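Local coordinates for stage II sporulation E family protein (Thermanaerovibrio acidaminovorans, PDB 3RNR) that probably acts as a metal-dependent protein serine/threonine phosphatase of the PP2C family, although its function has not been established, at residues 161-165 / 199-203. Residues are numbered along the deposited sequence; the frame is centred on the assembly and turned at random.
Sequences LVVSD and PYQDN
In this PP2C-type alpha-beta-beta-alpha sandwich, the C-terminal end of strand 159-164 meets the irregular loop that leads into the neighbouring antiparallel strand 205-210. Residues 161-164 are extended, and Asp165 turns out of the strand with phi/psi of -113/8°. The loop stays extended through Tyr200 (-174/163°) and Gln201 (-74/157°), then bends at Asp202 and Asn203. The closest CA pair is Asp165 and Gln201, 6.1 Å apart.

Alternation along the strand directs Leu161, Val163 and Asp165 toward the loop, while Val162 and Ser164 lie against strand 10-18 of the other sheet. Tyr200, chi1 p with chi2 near 77°, lays its side chain over this row: Leu161 CD2 (t, chi2 p) is 3.8 Å from Tyr200 CE2, and Val163 CG1 (t) is 3.6 Å from Tyr200 CB. Its hydroxyl is hydrogen-bonded to Glu194.

Asp165 adopts chi1 p, and its OD2 accepts a hydrogen bond from Gln201 N at 2.9 Å, while OD1 forms a salt bridge with Arg95. Asp165 and Asp202 belong to Ser-Asp-Gly and Asp-Asn sequences whose counterparts in metal-dependent PP2C relatives supply metal-binding aspartates; Asp202 (m) points away from the strand here. Asn203 (p) swings its amide back, and one water donates to both Asp165 O (2.9 Å) and Asn203 OD1 (2.6 Å).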
loop_
_atom_site.group_PDB
_atom_site.type_symbol
_atom_site.label_atom_id
_atom_site.label_comp_id
_atom_site.label_asym_id
_atom_site.label_seq_id
_atom_site.Cartn_x
_atom_site.Cartn_y
_atom_site.Cartn_z
ATOM N N LEU B 161 4.346 -2.324 -13.950
ATOM C CA LEU B 161 5.320 -2.678 -12.926
ATOM C C LEU B 161 6.209 -1.473 -12.647
ATOM O O LEU B 161 6.716 -0.848 -13.581
ATOM C CB LEU B 161 6.165 -3.867 -13.392
ATOM C CG LEU B 161 7.364 -4.250 -12.514
ATOM C CD1 LEU B 161 6.891 -5.110 -11.387
ATOM C CD2 LEU B 161 8.412 -4.983 -13.327
ATOM N N VAL B 162 6.360 -1.129 -11.370
ATOM C CA VAL B 162 7.309 -0.106 -10.965
ATOM C C VAL B 162 8.468 -0.742 -10.174
ATOM O O VAL B 162 8.269 -1.691 -9.407
ATOM C CB VAL B 162 6.639 1.057 -10.193
ATOM C CG1 VAL B 162 5.651 1.822 -11.108
ATOM C CG2 VAL B 162 5.911 0.547 -8.947
ATOM N N VAL B 163 9.668 -0.202 -10.363
ATOM C CA VAL B 163 10.902 -0.836 -9.899
ATOM C C VAL B 163 11.834 0.181 -9.264
ATOM O O VAL B 163 12.065 1.234 -9.857
ATOM C CB VAL B 163 11.697 -1.383 -11.094
ATOM C CG1 VAL B 163 12.876 -2.212 -10.609
ATOM C CG2 VAL B 163 10.812 -2.189 -11.996
ATOM N N SER B 164 12.342 -0.116 -8.064
ATOM C CA SER B 164 13.457 0.636 -7.476
ATOM C C SER B 164 14.597 -0.323 -7.192
ATOM O O SER B 164 14.463 -1.251 -6.394
ATOM C CB SER B 164 13.007 1.282 -6.168
ATOM O OG SER B 164 14.097 1.872 -5.488
ATOM N N ASP B 165 15.634 -0.225 -8.003
ATOM C CA ASP B 165 16.910 -0.916 -7.830
ATOM C C ASP B 165 18.230 -0.206 -7.512
ATOM O O ASP B 165 19.273 -0.795 -7.786
ATOM C CB ASP B 165 17.060 -2.106 -8.784
ATOM C CG ASP B 165 17.192 -1.684 -10.193
ATOM O OD1 ASP B 165 17.258 -0.457 -10.420
ATOM O OD2 ASP B 165 17.255 -2.578 -11.058
ATOM N N PRO B 199 14.269 -6.752 -16.383
ATOM C CA PRO B 199 15.021 -5.501 -16.533
ATOM C C PRO B 199 15.306 -4.834 -15.186
ATOM O O PRO B 199 15.005 -3.659 -15.018
ATOM C CB PRO B 199 14.073 -4.633 -17.365
ATOM C CG PRO B 199 12.713 -5.078 -16.939
ATOM C CD PRO B 199 12.831 -6.574 -16.645
ATOM N N TYR B 200 15.931 -5.559 -14.260
ATOM C CA TYR B 200 16.207 -5.015 -12.927
ATOM C C TYR B 200 17.045 -5.980 -12.108
ATOM O O TYR B 200 17.170 -7.154 -12.453
ATOM C CB TYR B 200 14.907 -4.700 -12.178
ATOM C CG TYR B 200 13.866 -5.805 -12.191
ATOM C CD1 TYR B 200 13.993 -6.928 -11.370
ATOM C CD2 TYR B 200 12.740 -5.713 -13.004
ATOM C CE1 TYR B 200 13.032 -7.940 -11.384
ATOM C CE2 TYR B 200 11.777 -6.709 -13.020
ATOM C CZ TYR B 200 11.928 -7.816 -12.215
ATOM O OH TYR B 200 10.968 -8.797 -12.238
ATOM N N GLN B 201 17.646 -5.469 -11.039
ATOM C CA GLN B 201 18.606 -6.249 -10.265
ATOM C C GLN B 201 17.862 -7.284 -9.438
ATOM O O GLN B 201 16.682 -7.115 -9.153
ATOM C CB GLN B 201 19.428 -5.338 -9.345
ATOM C CG GLN B 201 20.033 -4.114 -10.030
ATOM C CD GLN B 201 20.936 -4.474 -11.193
ATOM O OE1 GLN B 201 21.939 -5.162 -11.022
ATOM N NE2 GLN B 201 20.579 -4.009 -12.388
ATOM N N ASP B 202 18.561 -8.347 -9.050
ATOM C CA ASP B 202 18.007 -9.391 -8.186
ATOM C C ASP B 202 17.451 -8.854 -6.866
ATOM O O ASP B 202 16.536 -9.433 -6.286
ATOM C CB ASP B 202 19.083 -10.442 -7.875
ATOM C CG ASP B 202 19.317 -11.397 -9.025
ATOM O OD1 ASP B 202 18.487 -11.411 -9.959
ATOM O OD2 ASP B 202 20.321 -12.144 -8.985
ATOM N N ASN B 203 18.013 -7.752 -6.383
ATOM C CA ASN B 203 17.558 -7.168 -5.119
ATOM C C ASN B 203 16.497 -6.063 -5.269
ATOM O O ASN B 203 16.196 -5.339 -4.309
ATOM C CB ASN B 203 18.731 -6.738 -4.226
ATOM C CG ASN B 203 19.557 -5.631 -4.842
ATOM O OD1 ASN B 203 19.309 -5.206 -5.973
ATOM N ND2 ASN B 203 20.544 -5.143 -4.091
HETATM O O HOH W 1 20.662 -3.119 -6.810
#